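PDB 5Y2W: rubisco operon transcriptional regulator from Synechocystis sp., which probably represses genes of inorganic carbon acquisition as a LysR-type transcription factor, its regulatory domain binding the metabolite 2-phosphoglycolate as an effector. Local coordinates for residues A[26-31]-A[209-214]; A[53-58]-A[63-68]; A[120-125]-A[183-188]; A[162-167]-A[173-178]. All blocks are in the same frame, centred on the assembly; numbering follows the deposited sequence.

Contact 1. Residues A[26-31]-A[209-214]; sequences PRLLGE and MAVTKN
Leu-28 and Val-211 come nearest along the backbones of 26-31 and 209-214, with 8.5 Å between their CA atoms, at the point where helix 24-35 passes the end of helix 199-211. The first segment is helical throughout and belongs to a longer helix on both sides. The second keeps helical geometry as far as Val-211, and Thr-212 is the first residue to leave it. No hydrogen bond crosses the gap, and only 95 Å² is buried, so the contact rests on a few methyl groups. Leu-28 and Val-211 both direct their CB toward the opposite segment and meet tip to tip, with Leu-28 CD1 3.7 Å from Val-211 CG2. Leu-28 CD2 stands 4.1 Å from Val-211 CG2, which therefore faces the fork of the leucine. Because CG1 of the valine is anti to its carbonyl carbon (chi1 -61°), CG2 lies between the backbone N and that carbonyl carbon, and this is the branch that touches. Thr-212 adds its methyl more loosely, CG2 lying 4.3 Å from Leu-28 CD1, while its OG1 is hydrogen-bonded to Leu-208 O in the preceding turn. Leu-28 also rests on Leu-208. Next to it, Pro-26 and Arg-27 pack on Ala-145 and Gln-148 of the second subunit. Helix-on-helix packing beside the five-stranded sheet, with helix 24-35 also serving the dimer interface, fits the LysR effector-binding fold.

Contact 2. Residues A[53-58]-A[63-68]; sequences HRMQNN and YIVSEP. With PGA (2-phosphoglycolic acid), chain B.
Met-55 is brought over the ring of Tyr-63 by two first torsions of the same kind: CG is anti to the carbonyl carbon in both, at chi1 -73° for the methionine and -56° for the tyrosine. Beyond CG the methionine is extended and runs from over the ring centre toward the tyrosine CB, the two side chains sliding past each other in opposite directions. Met-55 CG sits 3.5 Å from the centroid of the Tyr-63 ring and only 9° off its normal, a CH-pi contact over the centre of one face. Met-55 SD, 4.8 Å from the same Tyr-63 centroid, adds a more distant Met-aromatic contact. The terminal methyl lies over the inner end of the tyrosine, with Met-55 CE 3.5 Å from Tyr-63 CB and 4.0 Å from Val-65 CG1. At the ring edge, Arg-54 CB approaches Tyr-63 CE2 at 4.1 Å. The phenol OH is hydrogen-bonded to Asp-60 N, and the Arg-54 guanidinium forms a salt bridge with Asp-60. Asn-58, with positive phi, is the C-prime residue of the Schellman motif that ends helix 48-56. The buried packing seats that helix on strand 62-65, as in a beta-alpha-beta crossover from strand 39-46, and the strand leads directly to Ser-66 of the 2-phosphoglycolate pocket.

Contact 3. Residues A[120-125]-A[183-188]; sequences RLAVQN and IKRRWY. With PGA (2-phosphoglycolic acid), chain B.
Arg-185 runs between Ala-122 and the ligand, and its flat guanidinium presents one edge to the 2-phosphoglycolate carboxylate. CG is anti to the backbone N (chi1 178°) and the chain is extended as far as NE, which carries the group into the pocket. Both NE and NH2 grip the same oxygen: Arg-185 NE donates to PGA O2 at 2.9 Å, with an N-H...O angle of 134°. Arg-185 NH2 donates to that O2 along a straighter line, 153°, at a modelled separation so short that its exact length is doubtful. The remaining nitrogen faces the helix, with Arg-185 NH1 4.0 Å from Ala-122 CB. A methionine in place of Arg-185 would probably leave the carboxylate O2 without these two donors and the negative charge without this partner. Ile-183 meets the same helical turn with its terminal methyl: Ile-183 CD1 packs 4.0 Å from the carbonyl oxygen Ala-122 O and makes a loose apolar contact, 4.5 Å, with Ala-122 CB. Helix 118-129 begins at the ligand, where Gly-118 N and Thr-119 OG1 also bind it. The other segment is paired with strand 81-89 through the backbones of Ile-183 with Leu-84 and Arg-185 with Asn-82, then enters strand 186-192 of the five-stranded sheet.

Contact 4. Residues A[162-167]-A[173-178]; sequences HTLVSE and LTILDI
Leu-173, packed on Leu-164 and Glu-167, opens strand 173-176, an outer strand of the antiparallel three-stranded sheet in this LysR effector-binding fold. Its CD1 does most of the touching: Leu-173 CD1 is 3.9 Å from Leu-164 CD2, and the Glu-167 side chain lies across it at about a right angle, with Glu-167 CD 3.7 Å from Leu-173 CD1. A bend at chi2 (-54°) folds the glutamate over this methyl, so that its carboxylate lies against it, OE2 as near as CD; OE1 also forms a salt bridge with Lys-147, and OE2 a hydrogen bond with Ser-171 OG. With an alanine in place of Glu-167, Lys-147 is likely to lose this charge partner and Leu-173 CD1 part of its cover. Thr-174 turns its CB the other way, and its backbone is hydrogen-bonded to Ala-88 in strand 81-89. Ile-175 returns to the loop side with the end of its chain, placing CD1 3.8 Å from Leu-164 CD1, so the two branches of Leu-164 are divided between Leu-173 and Ile-175. Leu-176 pairs through its backbone with Val-86. At Asp-177 the chain makes an inverse gamma turn, spanned by a weak bond from Ile-178 N to Leu-176 O at 2.9 Å.

Contacts 2 and 3 share the ligand and meet directly: strands 62-65 and 186-192 are neighbours in the five-stranded sheet, joined by a probable hydrogen bond between Val-65 O and Tyr-188 N at 2.6 Å. Their centres are 16 Å apart. Contact 4, likewise 16 Å from contact 3 between centres, reaches it through the stacked rings of His-162 and Trp-187; the Leu-164 side chain lies about 12 Å from 2-phosphoglycolate. Contact 1 encloses the other three along the chain but touches none, its nearest atoms coming about 5 Å from contact 4. Contacts 2 and 4 lie on opposite sides of the chain centre, 26 Å apart between centres.

Contact 1. Residues A[26-31]-A[209-214]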
# COMPACT_ATOMS: atom_id res chain seq x y z
N PRO A 26 1.99 10.33 -7.11
CA PRO A 26 2.75 9.81 -8.24
C PRO A 26 2.25 10.28 -9.56
O PRO A 26 3.05 10.50 -10.44
CB PRO A 26 2.53 8.31 -8.14
CG PRO A 26 2.55 8.13 -6.65
CD PRO A 26 1.67 9.25 -6.17
N ARG A 27 0.94 10.36 -9.74
CA ARG A 27 0.43 10.77 -11.03
C ARG A 27 0.84 12.23 -11.30
O ARG A 27 1.23 12.55 -12.39
CB ARG A 27 -1.05 10.62 -11.07
CG ARG A 27 -1.65 10.96 -12.41
CD ARG A 27 -3.14 10.67 -12.40
NE ARG A 27 -3.80 11.49 -11.39
CZ ARG A 27 -5.09 11.43 -11.10
NH1 ARG A 27 -5.89 10.59 -11.74
NH2 ARG A 27 -5.59 12.24 -10.16
N LEU A 28 0.78 13.09 -10.28
CA LEU A 28 1.26 14.48 -10.38
C LEU A 28 2.75 14.59 -10.62
O LEU A 28 3.20 15.52 -11.27
CB LEU A 28 0.97 15.26 -9.11
CG LEU A 28 -0.40 15.88 -8.89
CD1 LEU A 28 -0.18 17.06 -7.95
CD2 LEU A 28 -1.12 16.32 -10.18
N LEU A 29 3.53 13.68 -10.06
CA LEU A 29 4.97 13.63 -10.36
C LEU A 29 5.33 13.52 -11.84
O LEU A 29 6.42 13.90 -12.22
CB LEU A 29 5.63 12.48 -9.61
CG LEU A 29 5.63 12.63 -8.08
CD1 LEU A 29 6.42 11.50 -7.41
CD2 LEU A 29 6.17 14.00 -7.66
N GLY A 30 4.42 13.01 -12.66
CA GLY A 30 4.70 12.72 -14.06
C GLY A 30 4.85 13.98 -14.86
O GLY A 30 5.82 14.12 -15.60
N GLU A 31 3.90 14.89 -14.71
CA GLU A 31 4.02 16.18 -15.37
C GLU A 31 5.26 16.90 -14.81
O GLU A 31 6.10 17.39 -15.56
CB GLU A 31 2.74 17.01 -15.22
CG GLU A 31 2.66 18.25 -16.15
CD GLU A 31 1.74 18.08 -17.37
OE1 GLU A 31 1.05 17.04 -17.47
OE2 GLU A 31 1.68 19.01 -18.23
N MET A 209 0.72 23.40 -5.48
CA MET A 209 -0.34 24.39 -5.22
C MET A 209 -1.00 24.85 -6.49
O MET A 209 -2.21 25.03 -6.55
CB MET A 209 0.19 25.61 -4.49
CG MET A 209 0.69 25.25 -3.11
SD MET A 209 -0.55 24.21 -2.25
CE MET A 209 0.57 23.81 -0.96
N ALA A 210 -0.22 25.05 -7.52
CA ALA A 210 -0.82 25.60 -8.73
C ALA A 210 -1.70 24.58 -9.38
O ALA A 210 -2.81 24.87 -9.73
CB ALA A 210 0.29 26.07 -9.68
N VAL A 211 -1.21 23.34 -9.54
CA VAL A 211 -2.00 22.36 -10.31
C VAL A 211 -3.28 21.93 -9.59
O VAL A 211 -4.27 21.50 -10.24
CB VAL A 211 -1.19 21.12 -10.75
CG1 VAL A 211 -0.05 21.56 -11.65
CG2 VAL A 211 -0.69 20.32 -9.55
N THR A 212 -3.29 22.05 -8.26
CA THR A 212 -4.45 21.62 -7.50
C THR A 212 -5.43 22.71 -7.21
O THR A 212 -6.40 22.46 -6.46
CB THR A 212 -4.03 20.94 -6.18
OG1 THR A 212 -3.21 21.83 -5.41
CG2 THR A 212 -3.24 19.67 -6.52
N LYS A 213 -5.24 23.90 -7.79
CA LYS A 213 -5.85 25.05 -7.17
C LYS A 213 -7.35 24.94 -6.92
O LYS A 213 -7.75 24.99 -5.76
CB LYS A 213 -5.50 26.37 -7.83
CG LYS A 213 -6.08 27.49 -6.99
CD LYS A 213 -5.64 28.88 -7.42
CE LYS A 213 -6.40 29.94 -6.62
NZ LYS A 213 -6.37 31.26 -7.32
N ASN A 214 -8.20 24.76 -7.94
CA ASN A 214 -9.67 24.64 -7.64
C ASN A 214 -10.24 23.23 -7.87
O ASN A 214 -11.40 23.05 -8.25
CB ASN A 214 -10.48 25.70 -8.40
CG ASN A 214 -10.13 27.10 -7.97
OD1 ASN A 214 -9.54 27.87 -8.73
ND2 ASN A 214 -10.44 27.44 -6.72

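Contact 2. Residues A[53-58]-A[63-68]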
# COMPACT_ATOMS: atom_id res chain seq x y z
N HIS A 53 7.40 10.45 13.07
CA HIS A 53 8.77 10.05 13.34
C HIS A 53 9.63 10.56 12.23
O HIS A 53 10.72 11.05 12.44
CB HIS A 53 8.96 8.52 13.40
CG HIS A 53 8.24 7.88 14.54
ND1 HIS A 53 8.37 8.31 15.85
CD2 HIS A 53 7.38 6.82 14.58
CE1 HIS A 53 7.63 7.55 16.64
NE2 HIS A 53 7.01 6.65 15.89
N ARG A 54 9.17 10.44 11.00
CA ARG A 54 10.01 10.95 9.95
C ARG A 54 10.28 12.43 10.19
O ARG A 54 11.42 12.88 10.13
CB ARG A 54 9.44 10.65 8.59
CG ARG A 54 9.50 9.15 8.27
CD ARG A 54 9.04 8.97 6.84
NE ARG A 54 10.00 9.44 5.84
CZ ARG A 54 11.06 8.73 5.41
NH1 ARG A 54 11.87 9.23 4.48
NH2 ARG A 54 11.33 7.53 5.88
N MET A 55 9.24 13.16 10.54
CA MET A 55 9.36 14.59 10.80
C MET A 55 10.28 14.87 11.97
O MET A 55 11.03 15.84 11.94
CB MET A 55 7.99 15.22 11.10
CG MET A 55 7.02 15.40 9.91
SD MET A 55 5.32 15.69 10.55
CE MET A 55 4.55 16.18 9.02
N GLN A 56 10.21 14.04 13.00
CA GLN A 56 11.05 14.20 14.20
C GLN A 56 12.52 14.01 13.93
O GLN A 56 13.34 14.56 14.64
CB GLN A 56 10.68 13.21 15.28
CG GLN A 56 9.31 13.43 15.86
CD GLN A 56 9.27 13.19 17.34
OE1 GLN A 56 10.01 13.82 18.09
NE2 GLN A 56 8.40 12.28 17.78
N ASN A 57 12.84 13.19 12.95
CA ASN A 57 14.22 12.99 12.49
C ASN A 57 14.49 13.80 11.24
O ASN A 57 15.44 13.51 10.52
CB ASN A 57 14.47 11.52 12.16
CG ASN A 57 13.98 10.60 13.21
OD1 ASN A 57 13.66 11.02 14.30
ND2 ASN A 57 13.92 9.32 12.89
N ASN A 58 13.64 14.78 10.95
CA ASN A 58 13.82 15.65 9.77
C ASN A 58 14.18 14.96 8.44
O ASN A 58 15.03 15.45 7.70
CB ASN A 58 14.88 16.69 10.10
CG ASN A 58 15.14 17.65 8.95
OD1 ASN A 58 14.23 18.12 8.28
ND2 ASN A 58 16.39 17.90 8.71
N TYR A 63 6.04 16.82 3.49
CA TYR A 63 5.18 15.83 4.06
C TYR A 63 3.76 16.15 3.61
O TYR A 63 3.32 17.31 3.62
CB TYR A 63 5.30 15.87 5.57
CG TYR A 63 6.73 15.69 6.09
CD1 TYR A 63 7.58 16.80 6.27
CD2 TYR A 63 7.22 14.43 6.41
CE1 TYR A 63 8.89 16.62 6.71
CE2 TYR A 63 8.51 14.26 6.87
CZ TYR A 63 9.34 15.36 7.00
OH TYR A 63 10.60 15.20 7.49
N ILE A 64 3.05 15.11 3.23
CA ILE A 64 1.61 15.21 3.01
C ILE A 64 0.84 14.44 4.07
O ILE A 64 1.00 13.20 4.30
CB ILE A 64 1.30 14.76 1.61
CG1 ILE A 64 2.10 15.68 0.67
CG2 ILE A 64 -0.22 14.78 1.36
CD1 ILE A 64 1.54 15.85 -0.72
N VAL A 65 0.03 15.21 4.78
CA VAL A 65 -0.71 14.75 5.93
C VAL A 65 -2.13 15.33 5.86
O VAL A 65 -2.36 16.32 5.17
CB VAL A 65 -0.04 15.20 7.20
CG1 VAL A 65 1.38 14.65 7.22
CG2 VAL A 65 -0.06 16.73 7.33
N SER A 66 -3.08 14.66 6.52
CA SER A 66 -4.42 15.21 6.79
C SER A 66 -4.60 15.85 8.19
O SER A 66 -5.38 16.76 8.37
CB SER A 66 -5.46 14.09 6.65
OG SER A 66 -5.48 13.67 5.33
N GLU A 67 -3.95 15.27 9.17
CA GLU A 67 -3.98 15.72 10.55
C GLU A 67 -2.52 16.03 10.94
O GLU A 67 -1.70 15.15 11.04
CB GLU A 67 -4.59 14.68 11.48
CG GLU A 67 -4.83 15.24 12.87
CD GLU A 67 -5.24 14.25 13.94
OE1 GLU A 67 -5.28 13.01 13.72
OE2 GLU A 67 -5.54 14.75 15.05
N PRO A 68 -2.19 17.31 11.11
CA PRO A 68 -0.88 17.79 11.59
C PRO A 68 -0.49 17.11 12.90
O PRO A 68 -1.30 17.07 13.82
CB PRO A 68 -1.15 19.28 11.89
CG PRO A 68 -2.24 19.64 10.95
CD PRO A 68 -3.11 18.41 10.80
P PGA B . -3.44 7.08 7.49
O1P PGA B . -3.81 8.48 6.77
O2P PGA B . -2.62 6.32 6.51
O3P PGA B . -4.81 6.46 7.82
O4P PGA B . -2.54 7.48 8.59
C2 PGA B . -4.43 8.65 5.51
C1 PGA B . -5.50 9.74 5.52
O1 PGA B . -6.13 9.99 4.45
O2 PGA B . -5.70 10.33 6.60

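Contact 3. Residues A[120-125]-A[183-188]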
# COMPACT_ATOMS: atom_id res chain seq x y z
N ARG A 120 -8.03 5.60 11.16
CA ARG A 120 -8.56 4.94 12.35
C ARG A 120 -8.85 5.95 13.49
O ARG A 120 -9.91 5.93 14.10
CB ARG A 120 -7.54 3.90 12.80
CG ARG A 120 -7.97 3.03 13.97
CD ARG A 120 -6.77 2.27 14.48
NE ARG A 120 -7.00 1.66 15.80
CZ ARG A 120 -6.96 0.35 16.07
NH1 ARG A 120 -7.19 -0.07 17.31
NH2 ARG A 120 -6.71 -0.56 15.13
N LEU A 121 -7.92 6.86 13.75
CA LEU A 121 -8.14 7.78 14.88
C LEU A 121 -9.39 8.68 14.61
O LEU A 121 -10.24 8.89 15.47
CB LEU A 121 -6.90 8.57 15.10
CG LEU A 121 -6.87 9.43 16.34
CD1 LEU A 121 -6.90 8.53 17.57
CD2 LEU A 121 -5.62 10.32 16.30
N ALA A 122 -9.54 9.18 13.40
CA ALA A 122 -10.75 9.94 13.08
C ALA A 122 -12.06 9.10 13.19
O ALA A 122 -13.10 9.57 13.65
CB ALA A 122 -10.63 10.49 11.66
N VAL A 123 -12.00 7.83 12.80
CA VAL A 123 -13.19 7.00 12.91
C VAL A 123 -13.45 6.80 14.39
O VAL A 123 -14.56 6.96 14.84
CB VAL A 123 -13.00 5.64 12.23
CG1 VAL A 123 -14.13 4.68 12.57
CG2 VAL A 123 -12.86 5.83 10.73
N GLN A 124 -12.43 6.44 15.14
CA GLN A 124 -12.63 6.26 16.59
C GLN A 124 -13.19 7.50 17.26
O GLN A 124 -14.06 7.40 18.13
CB GLN A 124 -11.36 5.92 17.28
CG GLN A 124 -10.93 4.51 16.94
CD GLN A 124 -9.49 4.24 17.36
OE1 GLN A 124 -8.65 5.13 17.34
NE2 GLN A 124 -9.23 3.04 17.72
N ASN A 125 -12.74 8.66 16.85
CA ASN A 125 -13.24 9.87 17.50
C ASN A 125 -14.64 10.12 17.14
O ASN A 125 -15.44 10.49 17.97
CB ASN A 125 -12.39 11.06 17.17
CG ASN A 125 -11.08 10.97 17.89
OD1 ASN A 125 -11.03 10.32 18.90
ND2 ASN A 125 -10.01 11.55 17.34
N ILE A 183 -16.32 12.22 6.54
CA ILE A 183 -15.57 12.90 7.55
C ILE A 183 -14.79 13.94 6.78
O ILE A 183 -14.02 13.60 5.85
CB ILE A 183 -14.64 11.99 8.33
CG1 ILE A 183 -15.51 10.93 9.05
CG2 ILE A 183 -13.77 12.84 9.31
CD1 ILE A 183 -14.79 10.10 10.09
N LYS A 184 -15.04 15.20 7.09
CA LYS A 184 -14.39 16.31 6.35
C LYS A 184 -12.91 16.45 6.76
O LYS A 184 -12.58 16.54 7.90
CB LYS A 184 -15.12 17.62 6.60
CG LYS A 184 -16.48 17.70 5.91
CD LYS A 184 -17.29 18.89 6.44
CE LYS A 184 -18.76 18.77 6.09
NZ LYS A 184 -19.42 17.68 6.89
N ARG A 185 -12.02 16.36 5.80
CA ARG A 185 -10.61 16.24 6.14
C ARG A 185 -9.88 16.72 4.90
O ARG A 185 -10.44 16.75 3.81
CB ARG A 185 -10.39 14.78 6.49
CG ARG A 185 -9.03 14.29 6.83
CD ARG A 185 -9.17 12.76 7.03
NE ARG A 185 -7.92 12.05 7.38
CZ ARG A 185 -7.39 12.03 8.60
NH1 ARG A 185 -8.00 12.63 9.59
NH2 ARG A 185 -6.27 11.35 8.85
N ARG A 186 -8.64 17.09 5.03
CA ARG A 186 -8.00 17.76 3.90
C ARG A 186 -6.64 17.18 3.83
O ARG A 186 -6.17 16.71 4.85
CB ARG A 186 -7.95 19.27 4.18
CG ARG A 186 -9.35 19.88 4.41
CD ARG A 186 -9.37 21.36 4.57
NE ARG A 186 -9.29 22.09 3.30
CZ ARG A 186 -9.01 23.40 3.16
NH1 ARG A 186 -8.74 24.19 4.21
NH2 ARG A 186 -8.97 23.93 1.93
N TRP A 187 -6.05 17.13 2.64
CA TRP A 187 -4.63 16.92 2.51
C TRP A 187 -3.86 18.25 2.61
O TRP A 187 -4.17 19.22 1.94
CB TRP A 187 -4.32 16.27 1.16
CG TRP A 187 -4.59 14.81 1.05
CD1 TRP A 187 -4.72 13.89 2.05
CD2 TRP A 187 -4.71 14.08 -0.16
NE1 TRP A 187 -4.92 12.64 1.54
CE2 TRP A 187 -4.91 12.73 0.18
CE3 TRP A 187 -4.61 14.43 -1.52
CZ2 TRP A 187 -5.08 11.74 -0.76
CZ3 TRP A 187 -4.80 13.46 -2.45
CH2 TRP A 187 -5.00 12.11 -2.06
N TYR A 188 -2.81 18.25 3.42
CA TYR A 188 -1.95 19.39 3.58
C TYR A 188 -0.57 19.03 3.12
O TYR A 188 -0.11 17.91 3.36
CB TYR A 188 -1.83 19.76 5.04
CG TYR A 188 -3.09 20.23 5.71
CD1 TYR A 188 -3.56 21.54 5.54
CD2 TYR A 188 -3.81 19.38 6.56
CE1 TYR A 188 -4.70 21.98 6.19
CE2 TYR A 188 -4.95 19.80 7.19
CZ TYR A 188 -5.39 21.11 7.02
OH TYR A 188 -6.52 21.47 7.69
P PGA B . -3.44 7.08 7.49
O1P PGA B . -3.81 8.48 6.77
O2P PGA B . -2.62 6.32 6.51
O3P PGA B . -4.81 6.46 7.82
O4P PGA B . -2.54 7.48 8.59
C2 PGA B . -4.43 8.65 5.51
C1 PGA B . -5.50 9.74 5.52
O1 PGA B . -6.13 9.99 4.45
O2 PGA B . -5.70 10.33 6.60

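Contact 4. Residues A[162-167]-A[173-178]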
# COMPACT_ATOMS: atom_id res chain seq x y z
N HIS A 162 -10.22 8.84 -1.79
CA HIS A 162 -9.16 8.73 -2.80
C HIS A 162 -8.77 7.28 -3.03
O HIS A 162 -8.16 7.00 -4.05
CB HIS A 162 -7.91 9.51 -2.39
CG HIS A 162 -8.16 10.98 -2.27
ND1 HIS A 162 -8.41 11.77 -3.36
CD2 HIS A 162 -8.23 11.80 -1.20
CE1 HIS A 162 -8.64 13.02 -2.97
NE2 HIS A 162 -8.53 13.06 -1.66
N THR A 163 -9.08 6.37 -2.10
CA THR A 163 -8.67 4.95 -2.30
C THR A 163 -9.57 4.26 -3.33
O THR A 163 -9.20 3.22 -3.88
CB THR A 163 -8.74 4.12 -1.00
OG1 THR A 163 -10.08 4.06 -0.55
CG2 THR A 163 -7.82 4.68 0.11
N LEU A 164 -10.76 4.82 -3.55
CA LEU A 164 -11.72 4.30 -4.54
C LEU A 164 -11.50 4.73 -6.01
O LEU A 164 -12.29 4.41 -6.85
CB LEU A 164 -13.14 4.71 -4.14
CG LEU A 164 -13.62 4.27 -2.75
CD1 LEU A 164 -14.93 4.98 -2.43
CD2 LEU A 164 -13.71 2.74 -2.66
N VAL A 165 -10.41 5.44 -6.28
CA VAL A 165 -10.10 5.93 -7.63
C VAL A 165 -9.66 4.78 -8.54
O VAL A 165 -9.88 4.81 -9.75
CB VAL A 165 -9.04 7.06 -7.53
CG1 VAL A 165 -8.55 7.57 -8.89
CG2 VAL A 165 -9.60 8.19 -6.66
N SER A 166 -9.08 3.75 -7.93
CA SER A 166 -8.72 2.50 -8.59
C SER A 166 -9.92 1.64 -8.96
O SER A 166 -9.85 0.82 -9.87
CB SER A 166 -7.85 1.69 -7.65
OG SER A 166 -6.63 2.37 -7.42
N GLU A 167 -11.02 1.78 -8.22
CA GLU A 167 -12.22 0.96 -8.47
C GLU A 167 -12.88 1.31 -9.77
O GLU A 167 -13.35 2.43 -9.96
CB GLU A 167 -13.28 1.14 -7.36
CG GLU A 167 -12.76 0.84 -5.99
CD GLU A 167 -12.15 -0.53 -5.93
OE1 GLU A 167 -10.94 -0.59 -5.58
OE2 GLU A 167 -12.88 -1.51 -6.27
N LEU A 173 -17.66 -2.51 -4.43
CA LEU A 173 -17.63 -1.58 -3.33
C LEU A 173 -18.60 -0.46 -3.56
O LEU A 173 -18.85 -0.09 -4.66
CB LEU A 173 -16.25 -0.96 -3.19
CG LEU A 173 -15.16 -1.98 -3.04
CD1 LEU A 173 -13.90 -1.16 -2.77
CD2 LEU A 173 -15.50 -2.95 -1.91
N THR A 174 -19.13 0.08 -2.49
CA THR A 174 -20.13 1.10 -2.59
C THR A 174 -19.98 1.99 -1.36
O THR A 174 -19.54 1.52 -0.30
CB THR A 174 -21.55 0.43 -2.63
OG1 THR A 174 -22.51 1.42 -2.90
CG2 THR A 174 -21.93 -0.18 -1.28
N ILE A 175 -20.34 3.25 -1.52
CA ILE A 175 -20.37 4.20 -0.40
C ILE A 175 -21.74 4.17 0.24
O ILE A 175 -22.75 4.36 -0.45
CB ILE A 175 -20.04 5.62 -0.86
CG1 ILE A 175 -18.56 5.68 -1.24
CG2 ILE A 175 -20.27 6.61 0.25
CD1 ILE A 175 -18.20 6.82 -2.16
N LEU A 176 -21.78 3.89 1.55
CA LEU A 176 -23.02 4.02 2.29
C LEU A 176 -23.21 5.48 2.75
O LEU A 176 -22.31 6.12 3.36
CB LEU A 176 -23.00 3.11 3.49
CG LEU A 176 -22.86 1.59 3.21
CD1 LEU A 176 -22.93 0.86 4.53
CD2 LEU A 176 -23.94 1.10 2.26
N ASP A 177 -24.40 6.01 2.47
CA ASP A 177 -24.75 7.44 2.75
C ASP A 177 -25.17 7.61 4.18
O ASP A 177 -26.33 7.83 4.47
CB ASP A 177 -25.88 7.92 1.81
CG ASP A 177 -26.24 9.41 2.01
OD1 ASP A 177 -25.36 10.23 2.40
OD2 ASP A 177 -27.42 9.77 1.79
N ILE A 178 -24.20 7.46 5.06
CA ILE A 178 -24.39 7.50 6.47
C ILE A 178 -24.25 8.93 6.92
O ILE A 178 -23.37 9.62 6.43
CB ILE A 178 -23.30 6.73 7.21
CG1 ILE A 178 -23.09 5.32 6.66
CG2 ILE A 178 -23.59 6.72 8.71
CD1 ILE A 178 -24.29 4.40 6.70